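Local coordinates for spore coat polysaccharide biosynthesis protein spsE (Bacillus subtilis, PDB 1VLI) that takes part in making the polysaccharide of the spore coat, probably as a synthase of the N-acylneuraminate-9-phosphate synthase kind, at residues E175-I180 with A214-A219; I190-A195 with L206-M211; A322-G327 with E332-V337; R363-D368 with W373-L378; G36-G41 with H248-K253. All coordinates share one frame; numbering follows the deposited sequence.

Interaction 1: residues E175-I180 with A214-A219; sequences EAWRTI and AAFPEA
Trp177 reaches from helix 170-181 across to Phe216 and Ala219, which lie just past the end of helix 208-215. Along the first segment, Glu175 comes before it and turns away from this contact: its carboxylate forms a salt bridge with Arg350, while its backbone O accepts from Thr179 N and Thr179 OG1, which arrive from opposite faces of the carbonyl plane. Ala176 has a side chain short enough to let the helix lie close to helix 148-155, where it meets Leu151. Trp177 follows, its CG swung opposite the backbone N (chi1 180°), and this carries the indole out toward the second segment. Phe216 CD1 sits over one indole face, displaced toward the rim, 4.0 Å from Trp177 CG. The pair is edge-to-face, the phenyl edge directed at the five-membered ring with the planes 52° apart. Tryptophan and phenylalanine suit this place because their broad apolar rings can bridge helix 170-181 and the chain after helix 208-215. Both helices belong to the outer layer of the NeuB TIM barrel, and strand 188-193 lies against them: Ile188 touches Trp177, and Ile190 touches Phe216 and Ala219. Phe216 leaves helical angles and starts a type I beta turn, closed by Ala219 N bonding to Phe216 O at 2.8 Å. That turn places Ala219 CB 4.3 Å from Trp177 NE1, where a methyl fits obliquely beside the indole.

Interaction 2: residues I190-A195 with L206-M211; sequences IMHCVA and LSVIPM
The buried imidazole of His192, on strand 188-193, packs against Val208 while its nitrogens keep polar partners: NE2 bonds to Ser204 O, which probably fixes the ring's rotation, and ND1 has a weak bond to Lys301 NZ. Histidine suits the place because it offers a flat ring to the valine methyl and a nitrogen to Ser204 O. Its CG lies opposite the backbone N (chi1 171°), sending the imidazole out from the strand toward helix 208-215, on which Val208 and Ile209 lie, and there it crosses the Val208 side chain at about a right angle. Val208 CG1 sits over one face of the ring, 3.8 Å from the centroid and 23° off the normal, a CH-pi contact displaced toward ND1, which it approaches to 3.5 Å. Beta branching suits valine to this place, because CB and CG2 also meet the imidazole, CB lying 3.9 Å from His192 CE1. Strand 188-193, helix 208-215 and strand 220-225 make up one beta-alpha-beta unit of the TIM barrel, and His192 spans the layer between its first strand and its helix. Ile209 approaches obliquely at the base of the histidine side chain, its CG1 4.2 Å from His192 CB, and also touches Phe223 of strand 220-225. Zinc lies about 13 Å from the His192 side chain, too far for this residue to be one of its ligands.

Interaction 3: residues A322-G327 with E332-V337; sequences APIQKG and EDNIAV
Ala322 and Asn334 mark the nearest approach of the two backbones, their CA atoms 5.3 Å apart, just beyond the antiparallel pairing of strands 317-320 and 335-338. Past this point the chain from Ala322 swings out through a loop and comes back toward Asn334, whose backbone is bonded to that of Thr321. The CB of Ile324 points toward the second segment, with CG1 opposite the carbonyl carbon (chi1 -60°). Its CD1 rests on the amide carbon of Asn334, 3.5 Å from CG and 3.8 Å from both OD1 and ND2, the two side chains crossing at about a right angle. The same methyl meets Ile335 CG2 at 3.7 Å. Asn334 suits the end of this loop because its short amide can serve the loop backbone: OD1 accepts from Ser331 N, while ND2 bonds to Glu328 OE2 and Ala329 O. Both segments belong to the SAF (AFP-like) domain, and Phe330 packs against Ile324 as well. Apolar and polar contacts thus meet on one amide: the isoleucine methyl covers a buried group whose OD1 and ND2 are both bonded to loop atoms, so the amide is probably held from turning.

Interaction 4: residues R363-D368 with W373-L378; sequences RDIPAD and WDDILL
Arg363 and Asp375 form a salt bridge that centres on a single carboxylate oxygen. Arg363 NE donates to Asp375 OD1 at 2.7 Å with an N-H...O angle of 157°, the oxygen lying in the guanidinium plane and met nearly in line with its C-O bond. A second, weak bond runs from Arg363 NH2 to the same OD1 at 3.1 Å. The carboxylate is turned 53° from the guanidinium, so the two groups do not pair as a flat fork. Asp374 contributes by its CB, which lies over one face of the guanidinium, 3.4 Å from Arg363 NH2; its OD2 stays 4.3 Å from Arg363 NH1, a match of charge alone. From the segment of Arg363, Ile365 CD1 packs on Asp375 CB at 3.7 Å, giving the aspartate an apolar wall. The contact belongs to the SAF (AFP-like) domain, where it joins two nearby parts of the irregular chain after helix 352-356. Arginine suits its place by reach: CG sits between the backbone N and the carbonyl carbon (chi1 55°), and the chain then runs extended to NE. Asp375 is also fixed by its own neighbourhood, OD2 taking a weak bond from Val372 N and its backbone pairing with Val362. With an alanine here, Arg363 NE and NH2 would lose their carboxylate acceptor, and the guanidinium would probably be freer to turn. Farther out, Trp373 O accepts from both Ile376 N and Leu377 N, each at 2.9 Å, drawing residues 373-377 into a compact bend that includes both aspartates.

Interaction 5: residues G36-G41 with H248-K253; sequences GINHDG and HFTIDK
The flat amide of Asn38 points its ND2 at the second segment: Phe249 O lies close to the amide plane, 3.1 Å from ND2, and the N-H...O angle is 153°. Seen from the acceptor the approach is less regular, for the donor stands 47° out of the carbonyl plane. Beside this bond Thr250 CB comes within 3.6 Å of Asn38 ND2, the two side chains crossing at about a right angle. The imidazole of His39 is set on the first segment itself. Ile37 O lies over the centre of one face, 3.8 Å above it, and Gly41 N meets the ring edge in plane, donating to ND1 at 3.0 Å. Asn38 sits in the type I beta turn from Ile37 to Asp40, and an asparagine suits it by bonding on both sides: OD1 takes Asp259 N while ND2 holds Phe249 O. A leucine here would probably leave Phe249 O and Asp259 N without their mates and loosen the grip between the two loops. Thr250 OG1 and Asp40 OD1 are in turn bridged by His260, and Gly36 has positive phi, which favours glycine. His248 binds zinc together with His226. The arrangement joins the loops after two neighbouring parallel strands, 30-36 and 244-248, at the C-terminal ends of the barrel strands, where TIM-barrel enzymes place their active sites, consistent with the zinc held here.

Overall arrangement
Three contacts lie in the TIM barrel and two in the SAF domain. Interactions 1 and 2 share helix 208-215 and touch through Ile190, their centres 14 Å apart; along the chain interaction 2 is nested inside the loop closed by interaction 1, and both lie inside the loop closed by interaction 5. Interaction 5 joins loops after the barrel's first and last strands, bearing zinc ligand His248, its centre about 25 Å from that of interaction 2. Interactions 3 and 4 follow in series, centres 9 Å apart, linked by Ile324 O to Ile365 N (2.7 Å). They sit 33 to 44 Å from the barrel contacts, centre to centre, consistent with a SAF domain set beside the barrel.

Interaction 1: residues E175-I180 with A214-A219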
# COMPACT_ATOMS: atom_id res chain seq x y z
N GLU A 175 -7.59 -4.74 -12.76
CA GLU A 175 -6.41 -5.19 -13.46
C GLU A 175 -5.38 -5.68 -12.46
O GLU A 175 -4.67 -6.66 -12.72
CB GLU A 175 -5.83 -4.08 -14.34
CG GLU A 175 -4.71 -4.53 -15.25
CD GLU A 175 -4.34 -3.52 -16.32
OE1 GLU A 175 -4.72 -2.35 -16.16
OE2 GLU A 175 -3.68 -3.88 -17.33
N ALA A 176 -5.29 -4.99 -11.34
CA ALA A 176 -4.39 -5.37 -10.25
C ALA A 176 -4.84 -6.71 -9.67
O ALA A 176 -4.01 -7.60 -9.38
CB ALA A 176 -4.37 -4.31 -9.19
N TRP A 177 -6.16 -6.84 -9.51
CA TRP A 177 -6.78 -8.04 -8.97
C TRP A 177 -6.52 -9.27 -9.86
O TRP A 177 -5.98 -10.29 -9.38
CB TRP A 177 -8.27 -7.82 -8.77
CG TRP A 177 -9.02 -9.02 -8.23
CD1 TRP A 177 -9.11 -9.44 -6.90
CD2 TRP A 177 -9.80 -9.95 -8.98
NE1 TRP A 177 -9.88 -10.57 -6.81
CE2 TRP A 177 -10.33 -10.90 -8.07
CE3 TRP A 177 -10.12 -10.06 -10.34
CZ2 TRP A 177 -11.14 -11.95 -8.48
CZ3 TRP A 177 -10.91 -11.11 -10.75
CH2 TRP A 177 -11.42 -12.04 -9.83
N ARG A 178 -6.90 -9.14 -11.14
CA ARG A 178 -6.67 -10.17 -12.15
C ARG A 178 -5.24 -10.63 -12.25
O ARG A 178 -4.99 -11.80 -12.51
CB ARG A 178 -7.07 -9.66 -13.54
CG ARG A 178 -8.54 -9.86 -13.83
CD ARG A 178 -8.89 -9.73 -15.30
NE ARG A 178 -8.82 -11.02 -15.99
CZ ARG A 178 -9.30 -11.25 -17.21
NH1 ARG A 178 -9.89 -10.28 -17.90
NH2 ARG A 178 -9.18 -12.46 -17.75
N THR A 179 -4.31 -9.69 -12.13
CA THR A 179 -2.89 -9.97 -12.27
C THR A 179 -2.38 -10.88 -11.14
O THR A 179 -1.52 -11.73 -11.36
CB THR A 179 -2.13 -8.62 -12.24
OG1 THR A 179 -2.51 -7.81 -13.36
CG2 THR A 179 -0.67 -8.82 -12.45
N ILE A 180 -2.90 -10.68 -9.93
CA ILE A 180 -2.51 -11.50 -8.78
C ILE A 180 -3.19 -12.86 -8.89
O ILE A 180 -2.56 -13.90 -8.64
CB ILE A 180 -2.89 -10.81 -7.45
CG1 ILE A 180 -2.15 -9.48 -7.35
CG2 ILE A 180 -2.60 -11.73 -6.23
CD1 ILE A 180 -2.80 -8.52 -6.36
N ALA A 214 -19.21 -5.93 -3.56
CA ALA A 214 -20.05 -6.58 -4.54
C ALA A 214 -19.28 -6.78 -5.82
O ALA A 214 -19.34 -7.85 -6.41
CB ALA A 214 -21.34 -5.77 -4.77
N ALA A 215 -18.48 -5.79 -6.23
CA ALA A 215 -17.73 -5.90 -7.50
C ALA A 215 -16.66 -6.99 -7.52
O ALA A 215 -16.40 -7.57 -8.58
CB ALA A 215 -17.12 -4.53 -7.94
N PHE A 216 -16.04 -7.26 -6.36
CA PHE A 216 -15.00 -8.30 -6.19
C PHE A 216 -15.36 -9.23 -5.03
O PHE A 216 -14.69 -9.19 -3.98
CB PHE A 216 -13.64 -7.64 -5.90
CG PHE A 216 -13.21 -6.68 -6.97
CD1 PHE A 216 -12.60 -7.15 -8.14
CD2 PHE A 216 -13.44 -5.31 -6.83
CE1 PHE A 216 -12.24 -6.28 -9.16
CE2 PHE A 216 -13.07 -4.42 -7.85
CZ PHE A 216 -12.49 -4.92 -9.02
N PRO A 217 -16.35 -10.09 -5.21
CA PRO A 217 -16.91 -10.80 -4.08
C PRO A 217 -15.97 -11.88 -3.55
O PRO A 217 -16.24 -12.45 -2.50
CB PRO A 217 -18.22 -11.39 -4.64
CG PRO A 217 -17.90 -11.67 -6.04
CD PRO A 217 -16.96 -10.54 -6.47
N GLU A 218 -14.86 -12.14 -4.23
CA GLU A 218 -13.84 -13.03 -3.66
C GLU A 218 -12.67 -12.30 -2.99
O GLU A 218 -11.74 -12.93 -2.47
CB GLU A 218 -13.30 -14.01 -4.71
CG GLU A 218 -14.18 -15.23 -4.95
CD GLU A 218 -13.74 -15.99 -6.19
OE1 GLU A 218 -12.80 -16.83 -6.09
OE2 GLU A 218 -14.32 -15.73 -7.27
N ALA A 219 -12.67 -10.96 -3.05
CA ALA A 219 -11.66 -10.17 -2.37
C ALA A 219 -12.25 -9.82 -1.01
O ALA A 219 -13.49 -9.85 -0.84
CB ALA A 219 -11.35 -8.93 -3.15

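Interaction 2: residues I190-A195 with L206-M211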
# COMPACT_ATOMS: atom_id res chain seq x y z
N ILE A 190 -8.30 -5.59 -0.60
CA ILE A 190 -8.27 -4.35 -1.39
C ILE A 190 -8.65 -3.23 -0.43
O ILE A 190 -9.72 -3.28 0.14
CB ILE A 190 -9.31 -4.43 -2.54
CG1 ILE A 190 -9.03 -5.66 -3.42
CG2 ILE A 190 -9.32 -3.14 -3.37
CD1 ILE A 190 -9.92 -5.78 -4.64
N MSE A 191 -7.77 -2.24 -0.22
CA MSE A 191 -8.08 -1.15 0.70
C MSE A 191 -8.62 0.05 -0.09
O MSE A 191 -8.02 0.47 -1.05
CB MSE A 191 -6.87 -0.70 1.49
CG MSE A 191 -6.06 -1.86 2.18
SE MSE A 191 -7.07 -2.67 3.60
CE MSE A 191 -6.76 -1.36 5.00
N HIS A 192 -9.74 0.60 0.34
CA HIS A 192 -10.16 1.92 -0.10
C HIS A 192 -9.37 2.93 0.70
O HIS A 192 -9.03 2.67 1.84
CB HIS A 192 -11.66 2.11 0.13
CG HIS A 192 -12.13 3.51 -0.10
ND1 HIS A 192 -11.86 4.20 -1.26
CD2 HIS A 192 -12.85 4.35 0.68
CE1 HIS A 192 -12.42 5.40 -1.19
NE2 HIS A 192 -13.03 5.51 -0.03
N CYS A 193 -9.13 4.10 0.13
CA CYS A 193 -8.15 4.98 0.68
C CYS A 193 -8.19 6.34 0.00
O CYS A 193 -8.45 6.42 -1.19
CB CYS A 193 -6.80 4.33 0.39
SG CYS A 193 -5.45 5.26 1.06
N VAL A 194 -7.91 7.40 0.75
CA VAL A 194 -7.71 8.76 0.18
C VAL A 194 -6.26 9.26 0.38
O VAL A 194 -5.76 9.29 1.52
CB VAL A 194 -8.65 9.76 0.86
CG1 VAL A 194 -8.62 11.09 0.13
CG2 VAL A 194 -10.07 9.20 0.93
N ALA A 195 -5.59 9.67 -0.69
CA ALA A 195 -4.14 9.98 -0.63
C ALA A 195 -3.75 11.28 0.09
O ALA A 195 -2.58 11.45 0.48
CB ALA A 195 -3.47 9.91 -2.03
N LEU A 206 -17.11 6.66 1.70
CA LEU A 206 -17.28 5.29 2.22
C LEU A 206 -18.25 4.38 1.45
O LEU A 206 -18.18 3.15 1.57
CB LEU A 206 -17.65 5.33 3.71
CG LEU A 206 -16.69 5.98 4.70
CD1 LEU A 206 -17.03 5.56 6.12
CD2 LEU A 206 -15.25 5.59 4.39
N SER A 207 -19.16 4.96 0.65
CA SER A 207 -20.04 4.12 -0.18
C SER A 207 -19.22 3.27 -1.17
O SER A 207 -19.73 2.32 -1.75
CB SER A 207 -21.12 4.94 -0.90
OG SER A 207 -20.52 6.02 -1.57
N VAL A 208 -17.94 3.58 -1.31
CA VAL A 208 -17.05 2.82 -2.15
C VAL A 208 -16.81 1.41 -1.61
O VAL A 208 -16.60 0.47 -2.39
CB VAL A 208 -15.71 3.54 -2.30
CG1 VAL A 208 -14.60 2.60 -2.81
CG2 VAL A 208 -15.87 4.74 -3.21
N ILE A 209 -16.84 1.27 -0.28
CA ILE A 209 -16.57 -0.03 0.34
C ILE A 209 -17.56 -1.14 -0.08
O ILE A 209 -17.10 -2.13 -0.64
CB ILE A 209 -16.44 0.12 1.88
CG1 ILE A 209 -15.15 0.89 2.22
CG2 ILE A 209 -16.49 -1.27 2.56
CD1 ILE A 209 -15.00 1.23 3.72
N PRO A 210 -18.88 -1.00 0.17
CA PRO A 210 -19.86 -1.94 -0.42
C PRO A 210 -19.83 -2.12 -1.92
O PRO A 210 -20.02 -3.24 -2.39
CB PRO A 210 -21.25 -1.44 0.08
CG PRO A 210 -21.01 -0.12 0.67
CD PRO A 210 -19.53 -0.05 1.10
N MSE A 211 -19.57 -1.06 -2.68
CA MSE A 211 -19.46 -1.18 -4.12
C MSE A 211 -18.33 -2.15 -4.48
O MSE A 211 -18.53 -3.11 -5.23
CB MSE A 211 -19.17 0.19 -4.73
CG MSE A 211 -19.19 0.23 -6.23
SE MSE A 211 -17.53 -0.28 -7.04
CE MSE A 211 -16.39 1.34 -6.58

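Interaction 3: residues A322-G327 with E332-V337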
# COMPACT_ATOMS: atom_id res chain seq x y z
N ALA A 322 18.86 4.75 -18.85
CA ALA A 322 20.06 5.21 -19.58
C ALA A 322 19.59 5.80 -20.92
O ALA A 322 18.42 5.68 -21.23
CB ALA A 322 21.03 4.05 -19.81
N PRO A 323 20.44 6.47 -21.71
CA PRO A 323 20.02 6.85 -23.06
C PRO A 323 19.87 5.62 -23.95
O PRO A 323 20.72 4.72 -23.95
CB PRO A 323 21.18 7.74 -23.56
CG PRO A 323 21.96 8.09 -22.37
CD PRO A 323 21.81 6.94 -21.41
N ILE A 324 18.77 5.55 -24.69
CA ILE A 324 18.57 4.43 -25.61
C ILE A 324 18.72 4.91 -27.03
O ILE A 324 18.15 5.94 -27.41
CB ILE A 324 17.19 3.76 -25.37
CG1 ILE A 324 17.10 3.22 -23.93
CG2 ILE A 324 16.95 2.64 -26.38
CD1 ILE A 324 15.81 2.49 -23.64
N GLN A 325 19.48 4.18 -27.83
CA GLN A 325 19.72 4.57 -29.21
C GLN A 325 18.87 3.80 -30.21
O GLN A 325 18.46 2.66 -29.96
CB GLN A 325 21.19 4.46 -29.53
CG GLN A 325 22.01 5.62 -28.88
CD GLN A 325 23.45 5.42 -29.37
OE1 GLN A 325 23.90 6.10 -30.41
NE2 GLN A 325 24.20 4.44 -28.69
N LYS A 326 18.62 4.46 -31.34
CA LYS A 326 17.79 3.91 -32.41
C LYS A 326 18.28 2.53 -32.80
O LYS A 326 19.43 2.37 -33.14
CB LYS A 326 17.85 4.83 -33.64
CG LYS A 326 16.85 4.46 -34.71
CD LYS A 326 17.13 5.13 -36.04
CE LYS A 326 15.85 5.13 -36.87
NZ LYS A 326 16.10 5.72 -38.21
N GLY A 327 17.41 1.51 -32.72
CA GLY A 327 17.82 0.16 -33.13
C GLY A 327 17.97 -0.76 -31.93
O GLY A 327 17.86 -2.00 -32.05
N GLU A 332 15.63 -4.97 -19.24
CA GLU A 332 15.83 -4.75 -17.80
C GLU A 332 16.96 -3.73 -17.52
O GLU A 332 16.96 -3.06 -16.49
CB GLU A 332 16.20 -6.10 -17.18
CG GLU A 332 15.70 -6.39 -15.77
CD GLU A 332 14.24 -6.85 -15.72
OE1 GLU A 332 13.81 -7.62 -16.61
OE2 GLU A 332 13.52 -6.45 -14.77
N ASP A 333 17.91 -3.60 -18.44
CA ASP A 333 19.04 -2.71 -18.25
C ASP A 333 18.94 -1.26 -18.73
O ASP A 333 19.78 -0.45 -18.36
CB ASP A 333 20.29 -3.34 -18.87
CG ASP A 333 20.70 -4.60 -18.15
OD1 ASP A 333 20.46 -4.72 -16.92
OD2 ASP A 333 21.24 -5.55 -18.74
N ASN A 334 17.94 -0.94 -19.55
CA ASN A 334 17.78 0.45 -19.98
C ASN A 334 16.38 1.05 -19.75
O ASN A 334 16.20 2.26 -19.90
CB ASN A 334 18.23 0.64 -21.43
CG ASN A 334 17.57 -0.32 -22.39
OD1 ASN A 334 16.49 -0.89 -22.12
ND2 ASN A 334 18.20 -0.52 -23.52
N ILE A 335 15.42 0.22 -19.38
CA ILE A 335 14.13 0.74 -18.95
C ILE A 335 13.68 0.12 -17.62
O ILE A 335 14.06 -1.02 -17.31
CB ILE A 335 13.02 0.57 -20.05
CG1 ILE A 335 12.98 -0.87 -20.59
CG2 ILE A 335 13.22 1.58 -21.19
CD1 ILE A 335 11.62 -1.26 -21.13
N ALA A 336 12.85 0.86 -16.87
CA ALA A 336 12.34 0.38 -15.59
C ALA A 336 10.95 0.92 -15.31
O ALA A 336 10.55 1.95 -15.86
CB ALA A 336 13.30 0.71 -14.44
N VAL A 337 10.20 0.21 -14.47
CA VAL A 337 8.87 0.62 -14.00
C VAL A 337 9.06 1.53 -12.76
O VAL A 337 9.42 1.04 -11.67
CB VAL A 337 8.03 -0.62 -13.69
CG1 VAL A 337 6.66 -0.28 -13.05
CG2 VAL A 337 7.84 -1.44 -14.94

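Interaction 4: residues R363-D368 with W373-L378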
# COMPACT_ATOMS: atom_id res chain seq x y z
N ARG A 363 13.77 5.35 -32.39
CA ARG A 363 14.51 6.61 -32.37
C ARG A 363 15.26 6.70 -31.04
O ARG A 363 14.93 5.99 -30.09
CB ARG A 363 13.56 7.80 -32.48
CG ARG A 363 12.45 7.81 -31.41
CD ARG A 363 11.37 8.84 -31.67
NE ARG A 363 10.59 9.17 -30.48
CZ ARG A 363 9.65 10.11 -30.45
NH1 ARG A 363 9.39 10.81 -31.55
NH2 ARG A 363 8.96 10.36 -29.34
N ASP A 364 16.24 7.59 -30.98
CA ASP A 364 16.95 7.90 -29.75
C ASP A 364 16.01 8.32 -28.63
O ASP A 364 15.14 9.15 -28.84
CB ASP A 364 17.93 9.04 -29.99
CG ASP A 364 19.03 8.68 -30.97
OD1 ASP A 364 19.19 7.48 -31.32
OD2 ASP A 364 19.79 9.56 -31.43
N ILE A 365 16.18 7.77 -27.44
CA ILE A 365 15.43 8.21 -26.27
C ILE A 365 16.44 8.68 -25.22
O ILE A 365 17.38 7.95 -24.91
CB ILE A 365 14.56 7.08 -25.72
CG1 ILE A 365 13.96 6.26 -26.87
CG2 ILE A 365 13.46 7.65 -24.83
CD1 ILE A 365 13.29 4.97 -26.44
N PRO A 366 16.28 9.91 -24.72
CA PRO A 366 17.13 10.40 -23.64
C PRO A 366 16.95 9.57 -22.35
O PRO A 366 15.91 8.92 -22.18
CB PRO A 366 16.64 11.84 -23.44
CG PRO A 366 15.96 12.20 -24.75
CD PRO A 366 15.31 10.93 -25.18
N ALA A 367 17.94 9.56 -21.46
CA ALA A 367 17.79 8.87 -20.18
C ALA A 367 16.74 9.63 -19.39
O ALA A 367 16.48 10.80 -19.69
CB ALA A 367 19.08 8.85 -19.42
N ASP A 368 16.13 8.96 -18.40
CA ASP A 368 15.17 9.59 -17.49
C ASP A 368 13.91 10.14 -18.12
O ASP A 368 13.32 11.10 -17.62
CB ASP A 368 15.85 10.71 -16.72
CG ASP A 368 16.40 10.23 -15.44
OD1 ASP A 368 15.59 10.21 -14.47
OD2 ASP A 368 17.59 9.82 -15.32
N TRP A 373 4.68 6.19 -27.36
CA TRP A 373 4.44 5.27 -28.48
C TRP A 373 5.34 5.56 -29.65
O TRP A 373 5.78 4.65 -30.36
CB TRP A 373 2.97 5.31 -28.92
CG TRP A 373 2.10 4.52 -28.02
CD1 TRP A 373 1.15 5.01 -27.16
CD2 TRP A 373 2.11 3.10 -27.83
NE1 TRP A 373 0.57 3.98 -26.46
CE2 TRP A 373 1.14 2.79 -26.85
CE3 TRP A 373 2.85 2.04 -28.39
CZ2 TRP A 373 0.87 1.48 -26.44
CZ3 TRP A 373 2.60 0.73 -27.95
CH2 TRP A 373 1.62 0.47 -27.00
N ASP A 374 5.64 6.83 -29.84
CA ASP A 374 6.49 7.24 -30.93
C ASP A 374 7.91 6.70 -30.83
O ASP A 374 8.64 6.74 -31.82
CB ASP A 374 6.51 8.75 -31.01
CG ASP A 374 5.31 9.31 -31.76
OD1 ASP A 374 4.46 8.54 -32.26
OD2 ASP A 374 5.15 10.53 -31.89
N ASP A 375 8.29 6.20 -29.66
CA ASP A 375 9.61 5.63 -29.44
C ASP A 375 9.64 4.20 -29.97
O ASP A 375 10.71 3.68 -30.21
CB ASP A 375 9.98 5.61 -27.94
CG ASP A 375 10.08 7.03 -27.33
OD1 ASP A 375 10.44 7.95 -28.10
OD2 ASP A 375 9.81 7.31 -26.12
N ILE A 376 8.47 3.58 -30.14
CA ILE A 376 8.39 2.16 -30.53
C ILE A 376 7.69 1.86 -31.85
O ILE A 376 7.92 0.79 -32.42
CB ILE A 376 7.82 1.26 -29.40
CG1 ILE A 376 6.62 1.90 -28.73
CG2 ILE A 376 8.86 1.02 -28.30
CD1 ILE A 376 6.59 1.57 -27.26
N LEU A 377 6.90 2.81 -32.35
CA LEU A 377 6.13 2.62 -33.58
C LEU A 377 6.73 3.30 -34.81
O LEU A 377 7.10 4.50 -34.79
CB LEU A 377 4.67 3.03 -33.37
CG LEU A 377 3.93 2.17 -32.34
CD1 LEU A 377 2.58 2.78 -32.00
CD2 LEU A 377 3.79 0.69 -32.79
N LEU A 378 6.86 2.51 -35.87
CA LEU A 378 7.55 2.94 -37.07
C LEU A 378 6.63 3.89 -37.84
O LEU A 378 5.48 3.56 -38.08
CB LEU A 378 7.93 1.73 -37.93
CG LEU A 378 8.94 2.01 -39.05
CD1 LEU A 378 10.31 1.62 -38.56
CD2 LEU A 378 8.59 1.26 -40.35

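Interaction 5: residues G36-G41 with H248-K253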
# COMPACT_ATOMS: atom_id res chain seq x y z
N GLY A 36 4.78 3.84 10.52
CA GLY A 36 5.46 4.63 9.50
C GLY A 36 6.94 4.80 9.81
O GLY A 36 7.70 3.83 9.82
N ILE A 37 7.34 6.06 10.03
CA ILE A 37 8.70 6.41 10.46
C ILE A 37 8.71 7.11 11.82
O ILE A 37 9.72 7.67 12.22
CB ILE A 37 9.46 7.25 9.40
CG1 ILE A 37 8.81 8.62 9.16
CG2 ILE A 37 9.64 6.48 8.11
CD1 ILE A 37 9.73 9.58 8.33
N ASN A 38 7.59 7.05 12.53
CA ASN A 38 7.41 7.76 13.80
C ASN A 38 8.28 7.28 14.98
O ASN A 38 8.08 7.73 16.12
CB ASN A 38 5.93 7.76 14.21
CG ASN A 38 5.05 8.63 13.29
OD1 ASN A 38 5.54 9.41 12.47
ND2 ASN A 38 3.73 8.51 13.46
N HIS A 39 9.24 6.40 14.72
CA HIS A 39 10.26 6.01 15.72
C HIS A 39 11.42 7.02 15.80
O HIS A 39 12.29 6.90 16.66
CB HIS A 39 10.81 4.63 15.36
CG HIS A 39 11.25 4.51 13.93
ND1 HIS A 39 12.36 5.14 13.44
CD2 HIS A 39 10.72 3.82 12.89
CE1 HIS A 39 12.51 4.85 12.16
NE2 HIS A 39 11.52 4.05 11.80
N ASP A 40 11.43 7.97 14.86
CA ASP A 40 12.39 9.05 14.76
C ASP A 40 13.86 8.58 14.76
O ASP A 40 14.73 9.29 15.24
CB ASP A 40 12.14 10.08 15.87
CG ASP A 40 10.83 10.87 15.69
OD1 ASP A 40 10.33 11.00 14.53
OD2 ASP A 40 10.24 11.42 16.66
N GLY A 41 14.12 7.39 14.22
CA GLY A 41 15.46 6.77 14.22
C GLY A 41 15.96 6.27 15.56
O GLY A 41 17.15 6.02 15.74
N HIS A 248 -2.81 5.53 11.11
CA HIS A 248 -1.50 5.97 11.63
C HIS A 248 -1.60 6.22 13.13
O HIS A 248 -2.64 6.72 13.63
CB HIS A 248 -1.02 7.25 10.97
CG HIS A 248 -0.74 7.12 9.51
ND1 HIS A 248 0.51 7.30 8.97
CD2 HIS A 248 -1.56 6.83 8.46
CE1 HIS A 248 0.46 7.12 7.66
NE2 HIS A 248 -0.79 6.84 7.33
N PHE A 249 -0.53 5.87 13.84
CA PHE A 249 -0.40 6.22 15.24
C PHE A 249 1.03 6.67 15.56
O PHE A 249 1.97 6.38 14.83
CB PHE A 249 -0.83 5.07 16.15
CG PHE A 249 0.23 4.02 16.36
CD1 PHE A 249 0.56 3.14 15.34
CD2 PHE A 249 0.86 3.89 17.60
CE1 PHE A 249 1.51 2.15 15.53
CE2 PHE A 249 1.82 2.90 17.82
CZ PHE A 249 2.16 2.03 16.79
N THR A 250 1.15 7.42 16.64
CA THR A 250 2.44 7.89 17.11
C THR A 250 2.48 7.68 18.60
O THR A 250 1.50 7.23 19.19
CB THR A 250 2.66 9.36 16.74
OG1 THR A 250 3.90 9.81 17.30
CG2 THR A 250 1.60 10.27 17.41
N ILE A 251 3.61 8.01 19.22
CA ILE A 251 3.78 7.85 20.65
C ILE A 251 3.44 9.17 21.34
O ILE A 251 3.11 9.20 22.53
CB ILE A 251 5.24 7.33 20.96
CG1 ILE A 251 5.25 6.40 22.17
CG2 ILE A 251 6.32 8.44 21.07
CD1 ILE A 251 4.72 5.02 21.87
N ASP A 252 3.49 10.26 20.56
CA ASP A 252 3.26 11.62 21.05
C ASP A 252 3.01 12.57 19.87
O ASP A 252 3.90 12.80 19.05
CB ASP A 252 4.48 12.09 21.86
CG ASP A 252 4.45 13.57 22.21
OD1 ASP A 252 3.38 14.21 22.12
OD2 ASP A 252 5.47 14.18 22.59
N LYS A 253 1.80 13.13 19.80
CA LYS A 253 1.34 13.93 18.65
C LYS A 253 2.10 15.25 18.45
O LYS A 253 2.05 15.85 17.37
CB LYS A 253 -0.16 14.22 18.76
CG LYS A 253 -1.06 13.00 18.58
CD LYS A 253 -2.49 13.23 19.10
CE LYS A 253 -3.32 14.11 18.17
NZ LYS A 253 -3.55 13.47 16.84